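Local atomic coordinates of glutathione-independent glyoxalase DJ-1 (Schizosaccharomyces pombe, PDB entry 4QYT), a protein that converts methylglyoxal to D-lactate in a single glutathione-independent step and takes part in protection against reactive oxygen species. Residues 182-185 / 186-190; 168-171 / 172-176; 47-50 / 51-55; 22-25 / 26-30. All blocks are in the same frame, centred on the assembly; numbering follows the deposited sequence.

How the interactions relate
Interaction 4 (22-30) comes first along the chain, on the helix of the beta-alpha-beta unit formed by strand 7-12, helix 17-29 and strand 34-39. Interaction 3 (47-55) follows as the turn of the hairpin 46-48/54-56, which pairs with the second subunit. Interactions 2 (168-176) and 1 (182-190) belong to the two successive C-terminal helices. Each is local, a helical turn in interactions 1, 2 and 4 and a hairpin turn in interaction 3; the four lie in series, and none nests or crosses. In space interactions 1, 2 and 4 touch one another, Leu175 meeting Ala30 and Val187, whereas interaction 3 stands apart, about 19 Å from interaction 4 between centres.

Interaction 1: residues 182-185 / 186-190; sequences DKYN and AVYKS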
loop_
_atom_site.group_PDB
_atom_site.type_symbol
_atom_site.label_atom_id
_atom_site.label_comp_id
_atom_site.label_asym_id
_atom_site.label_seq_id
_atom_site.Cartn_x
_atom_site.Cartn_y
_atom_site.Cartn_z
ATOM N N ASP A 182 12.978 7.593 -19.469
ATOM C CA ASP A 182 13.152 6.178 -19.727
ATOM C C ASP A 182 12.902 5.317 -18.484
ATOM O O ASP A 182 12.162 4.323 -18.541
ATOM C CB ASP A 182 14.510 5.898 -20.393
ATOM C CG ASP A 182 14.628 4.479 -20.909
ATOM O OD1 ASP A 182 14.302 4.251 -22.141
ATOM O OD2 ASP A 182 15.341 3.708 -20.235
ATOM N N LYS A 183 13.478 5.715 -17.358
ATOM C CA LYS A 183 13.290 4.966 -16.124
ATOM C C LYS A 183 11.872 5.096 -15.610
ATOM O O LYS A 183 11.269 4.122 -15.139
ATOM C CB LYS A 183 14.248 5.458 -15.054
ATOM C CG LYS A 183 13.802 5.075 -13.653
ATOM C CD LYS A 183 14.471 3.790 -13.220
ATOM C CE LYS A 183 15.961 4.043 -13.094
ATOM N NZ LYS A 183 16.660 2.962 -12.356
ATOM N N TYR A 184 11.357 6.313 -15.638
ATOM C CA TYR A 184 9.978 6.543 -15.244
ATOM C C TYR A 184 9.039 5.621 -16.002
ATOM O O TYR A 184 8.178 4.932 -15.429
ATOM C CB TYR A 184 9.590 7.999 -15.437
ATOM C CG TYR A 184 8.152 8.248 -15.062
ATOM C CD1 TYR A 184 7.784 8.449 -13.737
ATOM C CD2 TYR A 184 7.143 8.206 -15.983
ATOM C CE1 TYR A 184 6.461 8.644 -13.349
ATOM C CE2 TYR A 184 5.823 8.329 -15.607
ATOM C CZ TYR A 184 5.490 8.598 -14.289
ATOM O OH TYR A 184 4.159 8.762 -13.917
ATOM N N ASN A 185 9.214 5.573 -17.308
ATOM C CA ASN A 185 8.276 4.817 -18.131
ATOM C C ASN A 185 8.338 3.322 -17.822
ATOM O O ASN A 185 7.320 2.619 -17.821
ATOM C CB ASN A 185 8.543 5.051 -19.623
ATOM C CG ASN A 185 8.067 6.409 -20.102
ATOM O OD1 ASN A 185 7.282 7.102 -19.445
ATOM N ND2 ASN A 185 8.542 6.794 -21.282
ATOM N N ALA A 186 9.537 2.821 -17.583
ATOM C CA ALA A 186 9.727 1.413 -17.296
ATOM C C ALA A 186 9.035 1.118 -15.955
ATOM O O ALA A 186 8.356 0.080 -15.803
ATOM C CB ALA A 186 11.191 1.081 -17.187
ATOM N N VAL A 187 9.299 1.916 -14.912
ATOM C CA VAL A 187 8.648 1.660 -13.609
ATOM C C VAL A 187 7.147 1.720 -13.790
ATOM O O VAL A 187 6.414 0.840 -13.293
ATOM C CB VAL A 187 9.141 2.634 -12.536
ATOM C CG1 VAL A 187 8.319 2.495 -11.281
ATOM C CG2 VAL A 187 10.621 2.375 -12.249
ATOM N N TYR A 188 6.670 2.780 -14.430
ATOM C CA TYR A 188 5.247 2.949 -14.642
ATOM C C TYR A 188 4.629 1.706 -15.257
ATOM O O TYR A 188 3.578 1.201 -14.818
ATOM C CB TYR A 188 4.965 4.195 -15.510
ATOM C CG TYR A 188 3.498 4.512 -15.714
ATOM C CD1 TYR A 188 2.751 3.879 -16.696
ATOM C CD2 TYR A 188 2.863 5.477 -14.921
ATOM C CE1 TYR A 188 1.392 4.125 -16.823
ATOM C CE2 TYR A 188 1.526 5.782 -15.099
ATOM C CZ TYR A 188 0.799 5.108 -16.056
ATOM O OH TYR A 188 -0.539 5.390 -16.238
ATOM N N LYS A 189 5.212 1.244 -16.352
ATOM C CA LYS A 189 4.689 0.076 -17.056
ATOM C C LYS A 189 4.577 -1.149 -16.163
ATOM O O LYS A 189 3.625 -1.913 -16.262
ATOM C CB LYS A 189 5.559 -0.223 -18.283
ATOM C CG LYS A 189 5.093 -1.388 -19.132
ATOM C CD LYS A 189 6.027 -1.700 -20.288
ATOM C CE LYS A 189 5.469 -2.725 -21.266
ATOM N NZ LYS A 189 6.563 -3.188 -22.162
ATOM N N SER A 190 5.538 -1.327 -15.278
ATOM C CA SER A 190 5.578 -2.478 -14.386
ATOM C C SER A 190 4.445 -2.496 -13.356
ATOM O O SER A 190 4.196 -3.541 -12.761
ATOM C CB SER A 190 6.921 -2.576 -13.654
ATOM O OG SER A 190 7.005 -1.668 -12.566
#
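Tyr184 and Tyr188, one helical turn apart, both set CG opposite the backbone N (chi1 179° and -176°), and their rings therefore leave the helix side by side and point the same way. The phenol end of the first does the touching: Tyr184 OH lies 3.7 Å from Tyr188 CD2, and Tyr184 CZ is 4.1 Å from that same carbon. The approach to the neighbouring ring is oblique. In the backbone, the bond from Tyr188 N to Tyr184 O is short (2.8 Å) and nearly straight at 169°. These i to i+4 contacts belong to helix 181-190, the last helix of the DJ-1 fold, whose tyrosine side packs on Leu172 of helix 167-178. An alanine at Tyr184 would take away the ring and is likely to cost Tyr188 CD2 the packing of the phenol end and Leu172 part of its cover. On another side of the helix Lys183 CD approaches Val187 CG2 at 4.2 Å, while the ammonium of Lys183 is hydrogen-bonded to the carbonyl of Ala30. Near the C-terminal end Ser190 OG turns back to donate a 2.7 Å hydrogen bond to Val187 O, and Ser190 O accepts one from His133 of the second subunit.

Interaction 2: residues 168-171 / 172-176; sequences MLFG and LKLLE
Four consecutive i to i+4 hydrogen bonds of 2.9 to 3.1 Å, from Leu172 N to Met168 O through to Leu175 N to Gly171 O, make residues 168-176 regular alpha-helix. They form much of helix 167-178, which packs against both helix 17-29 and the C-terminal helix 181-190 in the DJ-1/PfpI fold. The main side-chain contact within it is a CH-pi interaction. Leu174 places its methyl CD1 over one face of the Phe170 ring, 3.9 Å from the centroid and 17° off the ring normal. The methyl is displaced toward the rim, nearest the far end of the ring. Different first torsions make this possible: Phe170 carries CG anti to its N (chi1 169°), Leu174 carries CG anti to its carbonyl carbon (chi1 -73°), and the two side chains meet aslant. The pair is buried against Ile159 of strand 158-161, and the Phe170 side chain is about 6 Å from that of Glu19, an inferred active-site residue. Leu172 and Leu175 point to other neighbours, Leu172 to helix 181-190 and Met193, Leu175 to Ile26 and Val187. Met168 reaches Ala22 and also packs on Ile18 of the second subunit. Gly171 contributes backbone alone. Beside its own helix bond Leu172 folds back over the preceding turn, with CG 3.4 Å from Met168 O.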
loop_
_atom_site.group_PDB
_atom_site.type_symbol
_atom_site.label_atom_id
_atom_site.label_comp_id
_atom_site.label_asym_id
_atom_site.label_seq_id
_atom_site.Cartn_x
_atom_site.Cartn_y
_atom_site.Cartn_z
ATOM N N MET A 168 -0.645 5.849 -5.273
ATOM C CA MET A 168 0.169 5.452 -6.406
ATOM C C MET A 168 0.473 6.628 -7.343
ATOM O O MET A 168 1.614 6.851 -7.739
ATOM C CB MET A 168 -0.474 4.297 -7.188
ATOM C CG MET A 168 -0.523 2.976 -6.412
ATOM S SD MET A 168 1.091 2.268 -6.047
ATOM C CE MET A 168 1.541 1.742 -7.685
ATOM N N LEU A 169 -0.553 7.415 -7.662
ATOM C CA LEU A 169 -0.334 8.624 -8.468
ATOM C C LEU A 169 0.629 9.594 -7.809
ATOM O O LEU A 169 1.472 10.226 -8.483
ATOM C CB LEU A 169 -1.657 9.318 -8.747
ATOM C CG LEU A 169 -2.584 8.588 -9.718
ATOM C CD1 LEU A 169 -3.957 9.192 -9.622
ATOM C CD2 LEU A 169 -2.056 8.631 -11.147
ATOM N N PHE A 170 0.556 9.711 -6.492
ATOM C CA PHE A 170 1.453 10.538 -5.703
ATOM C C PHE A 170 2.893 10.049 -5.785
ATOM O O PHE A 170 3.813 10.838 -6.066
ATOM C CB PHE A 170 0.937 10.490 -4.266
ATOM C CG PHE A 170 1.866 11.061 -3.225
ATOM C CD1 PHE A 170 2.110 12.422 -3.168
ATOM C CD2 PHE A 170 2.440 10.271 -2.254
ATOM C CE1 PHE A 170 2.886 12.966 -2.165
ATOM C CE2 PHE A 170 3.201 10.796 -1.222
ATOM C CZ PHE A 170 3.415 12.158 -1.179
ATOM N N GLY A 171 3.110 8.762 -5.542
ATOM C CA GLY A 171 4.473 8.220 -5.654
ATOM C C GLY A 171 5.056 8.413 -7.030
ATOM O O GLY A 171 6.234 8.740 -7.187
ATOM N N LEU A 172 4.207 8.199 -8.039
ATOM C CA LEU A 172 4.650 8.374 -9.408
ATOM C C LEU A 172 5.021 9.835 -9.689
ATOM O O LEU A 172 6.026 10.087 -10.407
ATOM C CB LEU A 172 3.595 7.887 -10.398
ATOM C CG LEU A 172 3.518 6.392 -10.571
ATOM C CD1 LEU A 172 2.214 6.016 -11.280
ATOM C CD2 LEU A 172 4.731 5.841 -11.300
ATOM N N LYS A 173 4.220 10.776 -9.205
ATOM C CA LYS A 173 4.521 12.193 -9.438
ATOM C C LYS A 173 5.900 12.542 -8.861
ATOM O O LYS A 173 6.704 13.228 -9.498
ATOM C CB LYS A 173 3.420 13.087 -8.862
ATOM C CG LYS A 173 3.493 14.532 -9.338
ATOM C CD LYS A 173 3.110 14.704 -10.808
ATOM C CE LYS A 173 2.998 16.170 -11.168
ATOM N NZ LYS A 173 2.526 16.366 -12.561
ATOM N N LEU A 174 6.187 12.047 -7.652
ATOM C CA LEU A 174 7.506 12.244 -7.054
ATOM C C LEU A 174 8.600 11.651 -7.918
ATOM O O LEU A 174 9.589 12.302 -8.244
ATOM C CB LEU A 174 7.523 11.669 -5.644
ATOM C CG LEU A 174 6.743 12.486 -4.607
ATOM C CD1 LEU A 174 6.377 11.567 -3.451
ATOM C CD2 LEU A 174 7.564 13.672 -4.139
ATOM N N LEU A 175 8.429 10.400 -8.318
ATOM C CA LEU A 175 9.406 9.740 -9.138
ATOM C C LEU A 175 9.671 10.477 -10.458
ATOM O O LEU A 175 10.814 10.594 -10.902
ATOM C CB LEU A 175 8.937 8.301 -9.467
ATOM C CG LEU A 175 9.925 7.503 -10.318
ATOM C CD1 LEU A 175 11.259 7.294 -9.624
ATOM C CD2 LEU A 175 9.307 6.191 -10.748
ATOM N N GLU A 176 8.607 10.997 -11.047
ATOM C CA GLU A 176 8.690 11.691 -12.326
ATOM C C GLU A 176 9.617 12.889 -12.251
ATOM O O GLU A 176 10.204 13.271 -13.276
ATOM C CB GLU A 176 7.280 12.151 -12.747
ATOM C CG GLU A 176 7.227 12.566 -14.206
ATOM C CD GLU A 176 5.848 12.956 -14.680
ATOM O OE1 GLU A 176 4.942 13.094 -13.835
ATOM O OE2 GLU A 176 5.632 12.882 -15.917
#

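Interaction 3: residues 47-50 / 51-55; sequences VKMS and RDVEM. With EDO (1,2-ethanediol), chain G.
Met49 lies alongside Val53 and crosses Met55 on the tightly packed side of a beta hairpin, whose strands 46-48 and 54-56 are joined through a type I turn from Met49 to Asp52. Val47 and Met55 form a hydrogen-bonded antiparallel pair, and Met49 N adds a 2.8 Å bond to Val53 O. The bend at chi2 brings Met49 SD to 3.8 Å from Met55 CE in the conformers described, where both methionines are buried against Phe20 and Val11.

The other side and the turn are looser and wetter. The extended Lys48 touches Asp52 through CE, 3.3 Å from Asp52 OD1, but its NZ stays 4.1 Å from that oxygen, too far for a salt bridge; Asp52 OD2 instead pairs with Lys28 of the second subunit. One water donates to both Ser50 O and Asp52 OD2. Another joins Ser50 OG to Arg51 NE, while Arg51 NH2 donates a 3.0 Å bond to O2 of a 1,2-ethanediol, at the guanidinium edge and in its plane. Replacing Arg51 with alanine is likely to cost this oxygen its guanidinium donor and let the water at Ser50 OG shift. The diol, probably from the crystallisation liquor, also bonds Gly83 N, and its C2 lies 3.6 Å from Ser50 OG.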
loop_
_atom_site.group_PDB
_atom_site.type_symbol
_atom_site.label_atom_id
_atom_site.label_comp_id
_atom_site.label_asym_id
_atom_site.label_seq_id
_atom_site.Cartn_x
_atom_site.Cartn_y
_atom_site.Cartn_z
ATOM N N VAL A 47 6.814 0.426 14.726
ATOM C CA VAL A 47 5.752 1.384 14.481
ATOM C C VAL A 47 4.408 0.662 14.440
ATOM O O VAL A 47 4.275 -0.374 13.788
ATOM C CB VAL A 47 5.976 2.048 13.119
ATOM C CG1 VAL A 47 4.986 3.183 12.955
ATOM C CG2 VAL A 47 7.407 2.545 12.977
ATOM N N LYS A 48 3.424 1.209 15.143
ATOM C CA LYS A 48 2.039 0.755 15.039
ATOM C C LYS A 48 1.323 1.676 14.054
ATOM O O LYS A 48 1.060 2.853 14.345
ATOM C CB LYS A 48 1.321 0.790 16.382
ATOM C CG LYS A 48 -0.095 0.243 16.280
ATOM C CD LYS A 48 -0.807 0.244 17.617
ATOM C CE LYS A 48 -2.249 -0.192 17.476
ATOM N NZ LYS A 48 -2.940 -0.011 18.780
ATOM N N MET A 49 1.162 1.196 12.823
ATOM C CA MET A 49 0.535 1.980 11.761
ATOM C C MET A 49 -0.945 2.273 12.072
ATOM O O MET A 49 -1.537 1.706 13.006
ATOM C CB MET A 49 0.726 1.266 10.413
ATOM C CG MET A 49 2.174 0.897 10.089
ATOM S SD MET A 49 3.256 2.327 9.818
ATOM C CE MET A 49 2.856 2.665 8.113
ATOM N N SER A 50 -1.541 3.113 11.233
ATOM C CA SER A 50 -2.921 3.592 11.397
ATOM C C SER A 50 -3.934 2.455 11.547
ATOM O O SER A 50 -4.808 2.514 12.405
ATOM C CB SER A 50 -3.292 4.438 10.185
ATOM O OG SER A 50 -4.559 5.002 10.440
ATOM N N ARG A 51 -3.806 1.450 10.688
ATOM C CA ARG A 51 -4.737 0.306 10.660
ATOM C C ARG A 51 -4.086 -0.955 11.233
ATOM O O ARG A 51 -4.457 -2.074 10.880
ATOM C CB ARG A 51 -5.289 0.121 9.239
ATOM C CG ARG A 51 -5.908 1.366 8.615
ATOM C CD ARG A 51 -7.042 1.937 9.413
ATOM N NE ARG A 51 -7.498 3.156 8.775
ATOM C CZ ARG A 51 -8.689 3.694 8.977
ATOM N NH1 ARG A 51 -9.589 3.043 9.678
ATOM N NH2 ARG A 51 -8.973 4.887 8.498
ATOM N N ASP A 52 -3.165 -0.754 12.177
ATOM C CA ASP A 52 -2.677 -1.779 13.074
ATOM C C ASP A 52 -1.598 -2.703 12.528
ATOM O O ASP A 52 -1.184 -3.609 13.231
ATOM C CB ASP A 52 -3.818 -2.609 13.685
ATOM C CG ASP A 52 -4.860 -1.749 14.309
ATOM O OD1 ASP A 52 -4.476 -0.880 15.110
ATOM O OD2 ASP A 52 -6.046 -1.893 13.955
ATOM N N VAL A 53 -1.046 -2.440 11.361
ATOM C CA VAL A 53 0.179 -3.145 10.987
ATOM C C VAL A 53 1.310 -2.721 11.926
ATOM O O VAL A 53 1.435 -1.554 12.235
ATOM C CB VAL A 53 0.562 -2.836 9.531
ATOM C CG1 VAL A 53 2.002 -3.206 9.216
ATOM C CG2 VAL A 53 -0.369 -3.567 8.597
ATOM N N GLU A 54 2.112 -3.694 12.362
ATOM C CA GLU A 54 3.327 -3.409 13.113
ATOM C C GLU A 54 4.542 -3.673 12.249
ATOM O O GLU A 54 4.763 -4.792 11.780
ATOM C CB GLU A 54 3.352 -4.243 14.386
ATOM C CG GLU A 54 2.171 -3.916 15.278
ATOM C CD GLU A 54 2.128 -4.631 16.580
ATOM O OE1 GLU A 54 3.171 -5.078 17.035
ATOM O OE2 GLU A 54 1.094 -4.482 17.245
ATOM N N MET A 55 5.257 -2.568 11.953
ATOM C CA MET A 55 6.381 -2.486 10.972
ATOM C C MET A 55 7.642 -1.893 11.643
ATOM O O MET A 55 7.475 -0.816 12.222
ATOM C CB MET A 55 5.989 -1.572 9.782
ATOM C CG MET A 55 7.068 -1.323 8.739
ATOM S SD MET A 55 6.459 -0.263 7.394
ATOM C CE MET A 55 6.612 1.244 8.282
HETATM C C1 EDO G . -7.160 8.392 9.278
HETATM O O1 EDO G . -6.904 7.984 10.599
HETATM C C2 EDO G . -6.561 7.261 8.483
HETATM O O2 EDO G . -7.323 7.076 7.328
HETATM O O HOH W 1 -5.490 5.152 7.941
HETATM O O HOH W 2 -7.051 0.842 13.341
#

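Interaction 4: residues 22-25 / 26-30; sequences APWG and IFKRA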
loop_
_atom_site.group_PDB
_atom_site.type_symbol
_atom_site.label_atom_id
_atom_site.label_comp_id
_atom_site.label_asym_id
_atom_site.label_seq_id
_atom_site.Cartn_x
_atom_site.Cartn_y
_atom_site.Cartn_z
ATOM N N ALA A 22 2.895 2.824 -1.111
ATOM C CA ALA A 22 2.968 3.179 -2.521
ATOM C C ALA A 22 4.291 3.882 -2.886
ATOM O O ALA A 22 5.028 3.367 -3.742
ATOM C CB ALA A 22 1.737 3.982 -2.936
ATOM N N PRO A 23 4.632 5.031 -2.271
ATOM C CA PRO A 23 5.934 5.625 -2.583
ATOM C C PRO A 23 7.072 4.670 -2.273
ATOM O O PRO A 23 8.070 4.653 -2.993
ATOM C CB PRO A 23 5.948 6.915 -1.758
ATOM C CG PRO A 23 4.920 6.713 -0.665
ATOM C CD PRO A 23 3.870 5.866 -1.324
ATOM N N TRP A 24 6.983 3.924 -1.177
ATOM C CA TRP A 24 8.045 2.963 -0.828
ATOM C C TRP A 24 8.312 2.006 -1.989
ATOM O O TRP A 24 9.438 1.846 -2.469
ATOM C CB TRP A 24 7.645 2.160 0.415
ATOM C CG TRP A 24 8.688 1.188 0.847
ATOM C CD1 TRP A 24 8.743 -0.119 0.478
ATOM C CD2 TRP A 24 9.849 1.442 1.616
ATOM N NE1 TRP A 24 9.861 -0.697 0.972
ATOM C CE2 TRP A 24 10.556 0.224 1.697
ATOM C CE3 TRP A 24 10.362 2.565 2.275
ATOM C CZ2 TRP A 24 11.743 0.097 2.414
ATOM C CZ3 TRP A 24 11.558 2.422 2.967
ATOM C CH2 TRP A 24 12.206 1.201 3.031
ATOM N N GLY A 25 7.249 1.361 -2.462
ATOM C CA GLY A 25 7.390 0.364 -3.494
ATOM C C GLY A 25 7.801 0.940 -4.834
ATOM O O GLY A 25 8.495 0.274 -5.613
ATOM N N ILE A 26 7.360 2.150 -5.110
ATOM C CA ILE A 26 7.713 2.817 -6.388
ATOM C C ILE A 26 9.192 3.172 -6.412
ATOM O O ILE A 26 9.886 2.883 -7.390
ATOM C CB ILE A 26 6.776 4.011 -6.622
ATOM C CG1 ILE A 26 5.364 3.501 -6.951
ATOM C CG2 ILE A 26 7.281 4.923 -7.743
ATOM C CD1 ILE A 26 4.280 4.554 -6.849
ATOM N N PHE A 27 9.701 3.790 -5.341
ATOM C CA PHE A 27 11.130 4.124 -5.313
ATOM C C PHE A 27 12.005 2.887 -5.254
ATOM O O PHE A 27 13.065 2.870 -5.905
ATOM C CB PHE A 27 11.438 5.121 -4.195
ATOM C CG PHE A 27 11.079 6.525 -4.541
ATOM C CD1 PHE A 27 11.886 7.229 -5.421
ATOM C CD2 PHE A 27 9.958 7.151 -4.074
ATOM C CE1 PHE A 27 11.559 8.507 -5.827
ATOM C CE2 PHE A 27 9.643 8.444 -4.479
ATOM C CZ PHE A 27 10.444 9.115 -5.408
ATOM N N LYS A 28 11.583 1.836 -4.546
ATOM C CA LYS A 28 12.353 0.595 -4.563
ATOM C C LYS A 28 12.422 0.023 -5.988
ATOM O O LYS A 28 13.487 -0.406 -6.468
ATOM C CB LYS A 28 11.746 -0.434 -3.592
ATOM C CG LYS A 28 12.106 -0.143 -2.158
ATOM C CD LYS A 28 13.396 -0.852 -1.798
ATOM C CE LYS A 28 13.833 -0.587 -0.388
ATOM N NZ LYS A 28 15.067 -1.364 -0.040
ATOM N N ARG A 29 11.303 0.030 -6.713
ATOM C CA ARG A 29 11.334 -0.460 -8.090
ATOM C C ARG A 29 12.270 0.361 -8.962
ATOM O O ARG A 29 12.853 -0.152 -9.926
ATOM C CB ARG A 29 9.935 -0.451 -8.674
ATOM C CG ARG A 29 9.067 -1.613 -8.167
ATOM C CD ARG A 29 7.618 -1.382 -8.509
ATOM N NE ARG A 29 6.742 -2.507 -8.200
ATOM C CZ ARG A 29 6.367 -2.837 -6.980
ATOM N NH1 ARG A 29 6.695 -2.088 -5.932
ATOM N NH2 ARG A 29 5.546 -3.865 -6.807
ATOM N N ALA A 30 12.326 1.662 -8.714
ATOM C CA ALA A 30 13.224 2.569 -9.415
ATOM C C ALA A 30 14.675 2.415 -9.063
ATOM O O ALA A 30 15.540 3.085 -9.658
ATOM C CB ALA A 30 12.770 4.009 -9.205
#
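One face of the Trp24 indole carries the aliphatic chain of Lys28. Lys28 CG sits over the five-membered ring, 4.2 Å from its centroid and 23° off the normal, in a CH-pi contact displaced toward the rim. Farther along, Lys28 CE comes within 3.6 Å of Trp24 CZ2, at the six-membered ring. With CG anti to its carbonyl carbon (chi1 -78°) and a bend at chi2 (-90°), the lysine can run beside the indole, pointing the same way. At the edge of the Phe27 ring lies the carbonyl oxygen of Pro23, 3.3 Å from Phe27 CD2.

The guanidinium of Arg29 also works through its edge. Its NH1 donates a 3.0 Å hydrogen bond to Gly25 O, with the oxygen in the guanidinium plane, while the backbone N of Arg29 bonds the same oxygen from the opposite face of the carbonyl. Two donors from a single residue thus grip Gly25 O. Glycine suits this position, since a beta carbon there would probably clash with Arg29 NH1 in its present position.

The polar ends of these side chains are used at the dimer interface: Arg29 forms a salt bridge to Asp16 and Trp24 NE1 a hydrogen bond to Arg51 O, both of the second subunit, and the Lys28 ammonium reaches Asp52 of that subunit. Within the chain, helix 17-29 is the crossover helix between parallel strands 7-12 and 34-39, with Phe27 and Pro23 against strand 76-79, Trp24 against strand 34-39, and Ala22 and Ile26 against helix 167-178.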